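Local coordinates for protein VirX1 (Cyanophage Syn10, PDB 6QGM) that iodinates diverse substrates as a viral halogenase, probably flavin-dependent and related to the tryptophan halogenases, at residues C273-V281 and Y407-W418; E364-L372 and E384-Q395. All coordinates share one frame; numbering follows the deposited sequence.

Of these parts the chain first reaches the hairpin 273-281 of the seven-stranded mixed sheet, then helix 360-373, helix 382-408 and helix 416-424. Contact 2 closes a short loop, with 11 residues between its antiparallel segments 364-372 and 384-395; it pairs helix 382-408 with the helix lying on 14-26. Contact 1 closes a loop of 125 residues, joining the hairpin to 407-418, and contact 2 falls wholly within it, so the two are nested and do not cross. Helix 382-408 serves both, its early turns in contact 2, its last residues in contact 1. The contact centres are about 34 Å apart, on opposite sides of the chain's centre.

Contact 1 (C273-V281 and Y407-W418); sequences CHAMKNGWV and YAYSMRTDTPYW
The Trp418 indole meets the hairpin turn with its N-H edge: NE1 donates to Met276 O over 2.7 Å, nearly straight (175°) and in the ring plane. Arg412 CD lies over the centre of one indole face, 3.8 Å above it, and Tyr417 CD2 toward the rim of the other. Asp414 grips NE and NH2 of Arg412 in a side-on salt bridge and Asn83 O takes NH1, which together help fix the guanidinium; Ala275 O lies at its edge. Thr415, at the N-cap of helix 416-424, donates from OG1 to Lys277 O (2.7 Å) and weakly accepts from Trp418 N, linking helix start to turn. Tyr417 has CG anti to its backbone N (chi1 175°), which lays one ring face against the Asn278-Gly279 peptide, nearly parallel to it; its OH bonds to Asn250 OD1. Tyr407 and Trp280 cross at about a right angle, Tyr407 OH and Trp280 NE1 bonding to OE2 and OE1 of Glu352. The hairpin end, flanked by strand 290-296, thus fits against the end of helix 382-408, the following loop and the start of helix 416-424; the carbonyls of Tyr409 and Ser410 accept from Arg376 and Tyr379 of the second subunit.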
loop_
_atom_site.group_PDB
_atom_site.type_symbol
_atom_site.label_atom_id
_atom_site.label_comp_id
_atom_site.label_asym_id
_atom_site.label_seq_id
_atom_site.Cartn_x
_atom_site.Cartn_y
_atom_site.Cartn_z
ATOM N N CYS B 273 -8.653 28.633 18.305
ATOM C CA CYS B 273 -8.315 27.550 19.253
ATOM C C CYS B 273 -7.107 28.008 20.058
ATOM O O CYS B 273 -6.019 28.115 19.494
ATOM C CB CYS B 273 -8.049 26.262 18.489
ATOM S SG CYS B 273 -9.405 25.828 17.367
ATOM N N HIS B 274 -7.334 28.324 21.323
ATOM C CA HIS B 274 -6.328 28.878 22.257
ATOM C C HIS B 274 -5.835 27.759 23.178
ATOM O O HIS B 274 -6.624 27.316 24.022
ATOM C CB HIS B 274 -6.934 30.023 23.060
ATOM C CG HIS B 274 -5.919 30.744 23.863
ATOM N ND1 HIS B 274 -5.470 31.975 23.511
ATOM C CD2 HIS B 274 -5.249 30.395 24.979
ATOM C CE1 HIS B 274 -4.582 32.392 24.394
ATOM N NE2 HIS B 274 -4.415 31.431 25.289
ATOM N N ALA B 275 -4.584 27.316 23.030
ATOM C CA ALA B 275 -4.000 26.253 23.876
ATOM C C ALA B 275 -3.819 26.795 25.295
ATOM O O ALA B 275 -3.259 27.907 25.440
ATOM C CB ALA B 275 -2.705 25.774 23.301
ATOM N N MET B 276 -4.291 26.034 26.285
ATOM C CA MET B 276 -4.278 26.373 27.735
ATOM C C MET B 276 -3.315 25.427 28.456
ATOM O O MET B 276 -2.550 24.736 27.750
ATOM C CB MET B 276 -5.684 26.237 28.322
ATOM C CG MET B 276 -6.717 27.035 27.563
ATOM S SD MET B 276 -6.875 28.683 28.206
ATOM C CE MET B 276 -7.875 28.366 29.665
ATOM N N LYS B 277 -3.337 25.386 29.793
ATOM C CA LYS B 277 -2.365 24.585 30.593
ATOM C C LYS B 277 -2.661 23.085 30.449
ATOM O O LYS B 277 -1.688 22.314 30.439
ATOM C CB LYS B 277 -2.357 25.033 32.062
ATOM C CG LYS B 277 -1.736 26.404 32.297
ATOM C CD LYS B 277 -1.985 26.987 33.664
ATOM C CE LYS B 277 -0.899 27.969 34.061
ATOM N NZ LYS B 277 -1.223 28.665 35.328
ATOM N N ASN B 278 -3.939 22.703 30.316
ATOM C CA ASN B 278 -4.408 21.290 30.348
ATOM C C ASN B 278 -5.358 20.997 29.187
ATOM O O ASN B 278 -6.123 20.024 29.303
ATOM C CB ASN B 278 -5.085 20.945 31.680
ATOM C CG ASN B 278 -4.245 21.353 32.865
ATOM O OD1 ASN B 278 -3.271 20.688 33.206
ATOM N ND2 ASN B 278 -4.605 22.466 33.469
ATOM N N GLY B 279 -5.289 21.770 28.104
ATOM C CA GLY B 279 -6.123 21.580 26.899
ATOM C C GLY B 279 -6.140 22.823 26.036
ATOM O O GLY B 279 -5.059 23.414 25.820
ATOM N N TRP B 280 -7.314 23.216 25.553
ATOM C CA TRP B 280 -7.478 24.374 24.631
ATOM C C TRP B 280 -8.921 24.899 24.727
ATOM O O TRP B 280 -9.818 24.119 25.083
ATOM C CB TRP B 280 -7.075 23.974 23.202
ATOM C CG TRP B 280 -8.038 23.016 22.603
ATOM C CD1 TRP B 280 -8.094 21.674 22.820
ATOM C CD2 TRP B 280 -9.140 23.329 21.743
ATOM N NE1 TRP B 280 -9.142 21.127 22.140
ATOM C CE2 TRP B 280 -9.810 22.118 21.476
ATOM C CE3 TRP B 280 -9.619 24.502 21.156
ATOM C CZ2 TRP B 280 -10.930 22.059 20.655
ATOM C CZ3 TRP B 280 -10.718 24.436 20.324
ATOM C CH2 TRP B 280 -11.368 23.233 20.091
ATOM N N VAL B 281 -9.107 26.189 24.459
ATOM C CA VAL B 281 -10.422 26.887 24.478
ATOM C C VAL B 281 -10.795 27.259 23.040
ATOM O O VAL B 281 -9.927 27.806 22.326
ATOM C CB VAL B 281 -10.374 28.113 25.412
ATOM C CG1 VAL B 281 -11.492 29.107 25.162
ATOM C CG2 VAL B 281 -10.367 27.668 26.851
ATOM N N TYR B 407 -1.024 18.324 18.884
ATOM C CA TYR B 407 -0.414 18.234 20.233
ATOM C C TYR B 407 1.021 17.719 20.100
ATOM O O TYR B 407 1.941 18.314 20.673
ATOM C CB TYR B 407 -1.236 17.309 21.141
ATOM C CG TYR B 407 -2.636 17.774 21.458
ATOM C CD1 TYR B 407 -2.860 18.738 22.418
ATOM C CD2 TYR B 407 -3.738 17.224 20.825
ATOM C CE1 TYR B 407 -4.137 19.172 22.733
ATOM C CE2 TYR B 407 -5.022 17.641 21.115
ATOM C CZ TYR B 407 -5.224 18.622 22.075
ATOM O OH TYR B 407 -6.488 19.042 22.387
ATOM N N ALA B 408 1.185 16.634 19.346
ATOM C CA ALA B 408 2.405 15.802 19.295
ATOM C C ALA B 408 3.631 16.645 18.928
ATOM O O ALA B 408 4.724 16.368 19.470
ATOM C CB ALA B 408 2.200 14.692 18.295
ATOM N N TYR B 409 3.450 17.624 18.034
ATOM C CA TYR B 409 4.543 18.404 17.400
ATOM C C TYR B 409 4.709 19.772 18.066
ATOM O O TYR B 409 5.605 20.500 17.645
ATOM C CB TYR B 409 4.281 18.501 15.899
ATOM C CG TYR B 409 4.511 17.198 15.189
ATOM C CD1 TYR B 409 5.800 16.732 14.986
ATOM C CD2 TYR B 409 3.456 16.414 14.751
ATOM C CE1 TYR B 409 6.047 15.542 14.322
ATOM C CE2 TYR B 409 3.679 15.203 14.118
ATOM C CZ TYR B 409 4.981 14.765 13.917
ATOM O OH TYR B 409 5.213 13.561 13.334
ATOM N N SER B 410 3.900 20.097 19.079
ATOM C CA SER B 410 4.019 21.369 19.836
ATOM C C SER B 410 5.405 21.455 20.477
ATOM O O SER B 410 6.020 20.388 20.728
ATOM C CB SER B 410 2.947 21.512 20.863
ATOM O OG SER B 410 3.170 22.671 21.651
ATOM N N MET B 411 5.874 22.681 20.731
ATOM C CA MET B 411 7.132 22.941 21.479
ATOM C C MET B 411 6.835 23.006 22.982
ATOM O O MET B 411 7.799 22.937 23.767
ATOM C CB MET B 411 7.805 24.238 21.029
ATOM C CG MET B 411 8.202 24.186 19.574
ATOM S SD MET B 411 9.208 25.592 19.052
ATOM C CE MET B 411 10.712 25.260 19.966
ATOM N N ARG B 412 5.559 23.104 23.373
ATOM C CA ARG B 412 5.146 23.317 24.784
ATOM C C ARG B 412 5.545 22.121 25.654
ATOM O O ARG B 412 5.184 20.973 25.337
ATOM C CB ARG B 412 3.643 23.565 24.868
ATOM C CG ARG B 412 3.235 24.858 24.188
ATOM C CD ARG B 412 1.807 25.223 24.501
ATOM N NE ARG B 412 1.626 25.435 25.932
ATOM C CZ ARG B 412 0.575 25.998 26.483
ATOM N NH1 ARG B 412 -0.412 26.432 25.733
ATOM N NH2 ARG B 412 0.521 26.120 27.790
ATOM N N THR B 413 6.280 22.399 26.730
ATOM C CA THR B 413 6.601 21.460 27.826
ATOM C C THR B 413 6.457 22.203 29.152
ATOM O O THR B 413 7.065 21.770 30.125
ATOM C CB THR B 413 8.008 20.894 27.623
ATOM O OG1 THR B 413 8.916 21.984 27.722
ATOM C CG2 THR B 413 8.219 20.241 26.283
ATOM N N ASP B 414 5.634 23.244 29.201
ATOM C CA ASP B 414 5.577 24.204 30.339
ATOM C C ASP B 414 4.653 23.676 31.454
ATOM O O ASP B 414 4.736 24.194 32.574
ATOM C CB ASP B 414 5.169 25.599 29.857
ATOM C CG ASP B 414 3.944 25.588 28.974
ATOM O OD1 ASP B 414 2.873 25.875 29.485
ATOM O OD2 ASP B 414 4.079 25.282 27.797
ATOM N N THR B 415 3.800 22.693 31.174
ATOM C CA THR B 415 2.947 22.024 32.181
ATOM C C THR B 415 3.089 20.519 32.025
ATOM O O THR B 415 3.591 20.044 31.001
ATOM C CB THR B 415 1.485 22.441 32.041
ATOM O OG1 THR B 415 0.977 21.939 30.811
ATOM C CG2 THR B 415 1.301 23.940 32.070
ATOM N N PRO B 416 2.691 19.724 33.035
ATOM C CA PRO B 416 2.729 18.273 32.922
ATOM C C PRO B 416 1.873 17.781 31.750
ATOM O O PRO B 416 2.263 16.802 31.129
ATOM C CB PRO B 416 2.208 17.778 34.280
ATOM C CG PRO B 416 2.500 18.929 35.215
ATOM C CD PRO B 416 2.301 20.166 34.376
ATOM N N TYR B 417 0.769 18.471 31.451
ATOM C CA TYR B 417 -0.128 18.130 30.317
ATOM C C TYR B 417 0.656 18.178 29.011
ATOM O O TYR B 417 0.600 17.201 28.244
ATOM C CB TYR B 417 -1.343 19.052 30.271
ATOM C CG TYR B 417 -2.240 18.847 29.082
ATOM C CD1 TYR B 417 -3.229 17.887 29.070
ATOM C CD2 TYR B 417 -2.110 19.645 27.959
ATOM C CE1 TYR B 417 -4.050 17.704 27.968
ATOM C CE2 TYR B 417 -2.930 19.491 26.852
ATOM C CZ TYR B 417 -3.904 18.513 26.855
ATOM O OH TYR B 417 -4.705 18.347 25.764
ATOM N N TRP B 418 1.376 19.278 28.778
ATOM C CA TRP B 418 2.118 19.522 27.512
ATOM C C TRP B 418 3.391 18.676 27.491
ATOM O O TRP B 418 3.756 18.209 26.399
ATOM C CB TRP B 418 2.384 21.024 27.316
ATOM C CG TRP B 418 1.162 21.747 26.848
ATOM C CD1 TRP B 418 0.371 22.594 27.563
ATOM C CD2 TRP B 418 0.543 21.606 25.558
ATOM N NE1 TRP B 418 -0.684 23.012 26.803
ATOM C CE2 TRP B 418 -0.609 22.422 25.570
ATOM C CE3 TRP B 418 0.861 20.893 24.397
ATOM C CZ2 TRP B 418 -1.445 22.527 24.462
ATOM C CZ3 TRP B 418 0.031 20.994 23.312
ATOM C CH2 TRP B 418 -1.089 21.818 23.335
#

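Contact 2 (E364-L372 and E384-Q395)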
loop_
_atom_site.group_PDB
_atom_site.type_symbol
_atom_site.label_atom_id
_atom_site.label_comp_id
_atom_site.label_asym_id
_atom_site.label_seq_id
_atom_site.Cartn_x
_atom_site.Cartn_y
_atom_site.Cartn_z
ATOM N N GLU B 364 -21.435 12.934 7.389
ATOM C CA GLU B 364 -20.781 11.786 6.721
ATOM C C GLU B 364 -21.708 10.574 6.807
ATOM O O GLU B 364 -22.027 9.992 5.753
ATOM C CB GLU B 364 -19.405 11.518 7.339
ATOM C CG GLU B 364 -18.775 10.195 6.933
ATOM C CD GLU B 364 -18.224 10.111 5.522
ATOM O OE1 GLU B 364 -18.210 11.149 4.780
ATOM O OE2 GLU B 364 -17.796 9.008 5.163
ATOM N N ASN B 365 -22.144 10.207 8.006
ATOM C CA ASN B 365 -23.040 9.036 8.216
ATOM C C ASN B 365 -24.378 9.273 7.502
ATOM O O ASN B 365 -24.914 8.302 6.951
ATOM C CB ASN B 365 -23.199 8.689 9.695
ATOM C CG ASN B 365 -21.986 7.943 10.220
ATOM O OD1 ASN B 365 -20.964 7.875 9.538
ATOM N ND2 ASN B 365 -22.086 7.381 11.416
ATOM N N ILE B 366 -24.888 10.507 7.482
ATOM C CA ILE B 366 -26.176 10.836 6.808
ATOM C C ILE B 366 -26.006 10.590 5.308
ATOM O O ILE B 366 -26.848 9.876 4.737
ATOM C CB ILE B 366 -26.648 12.270 7.120
ATOM C CG1 ILE B 366 -27.064 12.420 8.589
ATOM C CG2 ILE B 366 -27.775 12.670 6.177
ATOM C CD1 ILE B 366 -27.327 13.833 9.033
ATOM N N GLU B 367 -24.947 11.141 4.705
ATOM C CA GLU B 367 -24.677 11.033 3.242
ATOM C C GLU B 367 -24.432 9.568 2.863
ATOM O O GLU B 367 -24.954 9.152 1.815
ATOM C CB GLU B 367 -23.597 12.005 2.789
ATOM C CG GLU B 367 -22.193 11.759 3.263
ATOM C CD GLU B 367 -21.229 12.927 3.020
ATOM O OE1 GLU B 367 -21.701 14.105 2.942
ATOM O OE2 GLU B 367 -19.987 12.660 2.924
ATOM N N ASN B 368 -23.737 8.808 3.707
ATOM C CA ASN B 368 -23.455 7.356 3.495
ATOM C C ASN B 368 -24.745 6.524 3.615
ATOM O O ASN B 368 -24.886 5.517 2.881
ATOM C CB ASN B 368 -22.357 6.848 4.431
ATOM C CG ASN B 368 -21.002 7.436 4.134
ATOM O OD1 ASN B 368 -20.826 8.114 3.126
ATOM N ND2 ASN B 368 -20.043 7.190 5.013
ATOM N N LEU B 369 -25.665 6.927 4.486
ATOM C CA LEU B 369 -26.981 6.255 4.649
ATOM C C LEU B 369 -27.859 6.543 3.426
ATOM O O LEU B 369 -28.433 5.579 2.880
ATOM C CB LEU B 369 -27.645 6.759 5.930
ATOM C CG LEU B 369 -28.914 6.017 6.324
ATOM C CD1 LEU B 369 -28.621 4.528 6.493
ATOM C CD2 LEU B 369 -29.502 6.632 7.588
ATOM N N VAL B 370 -27.950 7.818 3.022
ATOM C CA VAL B 370 -28.723 8.281 1.831
ATOM C C VAL B 370 -28.197 7.532 0.607
ATOM O O VAL B 370 -29.030 7.127 -0.244
ATOM C CB VAL B 370 -28.645 9.809 1.639
ATOM C CG1 VAL B 370 -29.137 10.238 0.268
ATOM C CG2 VAL B 370 -29.428 10.552 2.703
ATOM N N TYR B 371 -26.876 7.348 0.534
ATOM C CA TYR B 371 -26.182 6.681 -0.597
ATOM C C TYR B 371 -26.689 5.241 -0.715
ATOM O O TYR B 371 -27.088 4.840 -1.818
ATOM C CB TYR B 371 -24.664 6.766 -0.421
ATOM C CG TYR B 371 -23.890 6.009 -1.465
ATOM C CD1 TYR B 371 -23.554 6.605 -2.666
ATOM C CD2 TYR B 371 -23.504 4.697 -1.265
ATOM C CE1 TYR B 371 -22.843 5.926 -3.642
ATOM C CE2 TYR B 371 -22.823 3.990 -2.236
ATOM C CZ TYR B 371 -22.487 4.607 -3.430
ATOM O OH TYR B 371 -21.804 3.917 -4.392
ATOM N N LEU B 372 -26.712 4.497 0.395
ATOM C CA LEU B 372 -27.127 3.068 0.412
ATOM C C LEU B 372 -28.638 2.937 0.172
ATOM O O LEU B 372 -29.053 2.001 -0.538
ATOM C CB LEU B 372 -26.715 2.450 1.755
ATOM C CG LEU B 372 -25.218 2.212 1.941
ATOM C CD1 LEU B 372 -24.950 1.527 3.258
ATOM C CD2 LEU B 372 -24.637 1.380 0.808
ATOM N N GLU B 384 -22.864 -4.171 2.459
ATOM C CA GLU B 384 -22.953 -2.688 2.342
ATOM C C GLU B 384 -22.893 -2.066 3.743
ATOM O O GLU B 384 -22.178 -1.063 3.922
ATOM C CB GLU B 384 -24.213 -2.277 1.569
ATOM C CG GLU B 384 -24.178 -2.615 0.083
ATOM C CD GLU B 384 -25.529 -2.623 -0.632
ATOM O OE1 GLU B 384 -26.177 -3.694 -0.615
ATOM O OE2 GLU B 384 -25.951 -1.569 -1.210
ATOM N N ARG B 385 -23.604 -2.639 4.709
ATOM C CA ARG B 385 -23.621 -2.145 6.114
ATOM C C ARG B 385 -22.219 -2.278 6.731
ATOM O O ARG B 385 -21.795 -1.347 7.446
ATOM C CB ARG B 385 -24.684 -2.904 6.917
ATOM C CG ARG B 385 -26.105 -2.654 6.430
ATOM C CD ARG B 385 -27.162 -3.171 7.378
ATOM N NE ARG B 385 -27.251 -4.611 7.399
ATOM C CZ ARG B 385 -27.909 -5.355 6.527
ATOM N NH1 ARG B 385 -28.562 -4.801 5.519
ATOM N NH2 ARG B 385 -27.896 -6.668 6.667
ATOM N N ASP B 386 -21.526 -3.390 6.461
ATOM C CA ASP B 386 -20.107 -3.623 6.854
ATOM C C ASP B 386 -19.234 -2.554 6.184
ATOM O O ASP B 386 -18.354 -2.007 6.874
ATOM C CB ASP B 386 -19.688 -5.067 6.557
ATOM C CG ASP B 386 -20.352 -6.082 7.487
ATOM O OD1 ASP B 386 -20.957 -5.647 8.474
ATOM O OD2 ASP B 386 -20.260 -7.308 7.232
ATOM N N GLY B 387 -19.500 -2.242 4.911
ATOM C CA GLY B 387 -18.831 -1.167 4.155
ATOM C C GLY B 387 -19.047 0.192 4.786
ATOM O O GLY B 387 -18.079 0.962 4.864
ATOM N N PHE B 388 -20.278 0.483 5.216
ATOM C CA PHE B 388 -20.685 1.730 5.936
ATOM C C PHE B 388 -19.859 1.872 7.222
ATOM O O PHE B 388 -19.326 2.952 7.506
ATOM C CB PHE B 388 -22.183 1.669 6.252
ATOM C CG PHE B 388 -22.725 2.853 6.994
ATOM C CD1 PHE B 388 -22.605 2.964 8.366
ATOM C CD2 PHE B 388 -23.394 3.841 6.322
ATOM C CE1 PHE B 388 -23.130 4.058 9.041
ATOM C CE2 PHE B 388 -23.929 4.932 6.993
ATOM C CZ PHE B 388 -23.770 5.055 8.349
ATOM N N ASN B 389 -19.779 0.784 8.001
ATOM C CA ASN B 389 -19.024 0.717 9.280
ATOM C C ASN B 389 -17.546 0.983 8.967
ATOM O O ASN B 389 -16.944 1.827 9.623
ATOM C CB ASN B 389 -19.277 -0.603 10.017
ATOM C CG ASN B 389 -20.670 -0.701 10.617
ATOM O OD1 ASN B 389 -21.345 0.304 10.827
ATOM N ND2 ASN B 389 -21.111 -1.910 10.923
ATOM N N TYR B 390 -16.987 0.314 7.965
ATOM C CA TYR B 390 -15.562 0.482 7.589
ATOM C C TYR B 390 -15.310 1.930 7.172
ATOM O O TYR B 390 -14.382 2.548 7.699
ATOM C CB TYR B 390 -15.127 -0.488 6.491
ATOM C CG TYR B 390 -13.662 -0.339 6.171
ATOM C CD1 TYR B 390 -13.214 0.674 5.344
ATOM C CD2 TYR B 390 -12.714 -1.160 6.747
ATOM C CE1 TYR B 390 -11.868 0.855 5.080
ATOM C CE2 TYR B 390 -11.366 -1.006 6.476
ATOM C CZ TYR B 390 -10.937 0.004 5.640
ATOM O OH TYR B 390 -9.604 0.130 5.356
ATOM N N THR B 391 -16.103 2.469 6.253
ATOM C CA THR B 391 -15.896 3.836 5.721
ATOM C C THR B 391 -15.872 4.839 6.872
ATOM O O THR B 391 -14.969 5.692 6.895
ATOM C CB THR B 391 -16.962 4.196 4.688
ATOM O OG1 THR B 391 -16.714 3.281 3.618
ATOM C CG2 THR B 391 -16.932 5.639 4.239
ATOM N N CYS B 392 -16.809 4.746 7.805
ATOM C CA CYS B 392 -17.026 5.833 8.783
ATOM C C CYS B 392 -16.070 5.643 9.965
ATOM O O CYS B 392 -15.670 6.651 10.578
ATOM C CB CYS B 392 -18.501 5.934 9.147
ATOM S SG CYS B 392 -18.943 5.061 10.660
ATOM N N ASP B 393 -15.678 4.396 10.241
ATOM C CA ASP B 393 -14.579 4.042 11.178
ATOM C C ASP B 393 -13.247 4.592 10.657
ATOM O O ASP B 393 -12.558 5.275 11.418
ATOM C CB ASP B 393 -14.481 2.534 11.355
ATOM C CG ASP B 393 -13.504 2.123 12.434
ATOM O OD1 ASP B 393 -13.875 2.293 13.625
ATOM O OD2 ASP B 393 -12.389 1.669 12.075
ATOM N N HIS B 394 -12.884 4.303 9.404
ATOM C CA HIS B 394 -11.632 4.794 8.760
ATOM C C HIS B 394 -11.528 6.309 8.946
ATOM O O HIS B 394 -10.434 6.799 9.300
ATOM C CB HIS B 394 -11.566 4.429 7.267
ATOM C CG HIS B 394 -10.172 4.479 6.727
ATOM N ND1 HIS B 394 -9.524 5.663 6.452
ATOM C CD2 HIS B 394 -9.288 3.500 6.462
ATOM C CE1 HIS B 394 -8.302 5.416 6.042
ATOM N NE2 HIS B 394 -8.126 4.095 6.046
ATOM N N GLN B 395 -12.639 7.014 8.724
ATOM C CA GLN B 395 -12.682 8.495 8.694
ATOM C C GLN B 395 -12.373 9.049 10.087
ATOM O O GLN B 395 -11.507 9.935 10.199
ATOM C CB GLN B 395 -14.037 8.979 8.199
ATOM C CG GLN B 395 -14.214 10.472 8.382
ATOM C CD GLN B 395 -14.994 11.105 7.254
ATOM O OE1 GLN B 395 -16.112 11.601 7.428
ATOM N NE2 GLN B 395 -14.379 11.097 6.078
#
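Phe388 is the knob of this helix pair, its ring seated among Asn365, Asn368, Leu369 and Leu372. Around it the axes of 364-372 and 384-395 run nearly antiparallel, at 157° and 10.6 Å apart at closest approach. A chi1 of 179° swings the ring away from the backbone N, so that Phe388 CE2 lies 3.6 Å from Asn368 CB, while the ring edge meets Asn365 O and Leu369 N. Leu372 adds aliphatic contacts: CD1 lies 4.1 Å from Phe388 CB, and CD2 runs alongside the CB of Glu384, whose carboxylate is held by Thr381 and Arg376.

Polar side chains meet mainly carbon across the interface. Asn365 OD1 approaches Cys392 CB, while Asn365 ND2 is bonded to Gly343 O. Thr391 CG2 rests 3.6 Å from both Asn368 ND2 and Glu364 OE2. The amide of Gln395 comes from the opposite direction, OE1 lying against Glu364 CG; OE1 of Gln395 and OE1 of Glu364, both acceptors, form no bond.

Among the two segments, the side-chain hydrogen bonds stay within one helix. Asn368 ND2 gives to Glu364 OE2 over 2.9 Å from above the carboxylate plane, and Thr391 OG1 gives to Gly387 O, which also accepts Thr391 N from the other face. Beyond the pair, Trp337 meets Phe388 edge-to-face, Ile366 and Val370 pack on helix 14-26, and Tyr371 O bonds to Ser475 of the third subunit.

With no hydrogen bond or salt bridge between them, the segments are matched by shape and van der Waals packing, while several polar groups find partners on their own helix or in the surrounding fold.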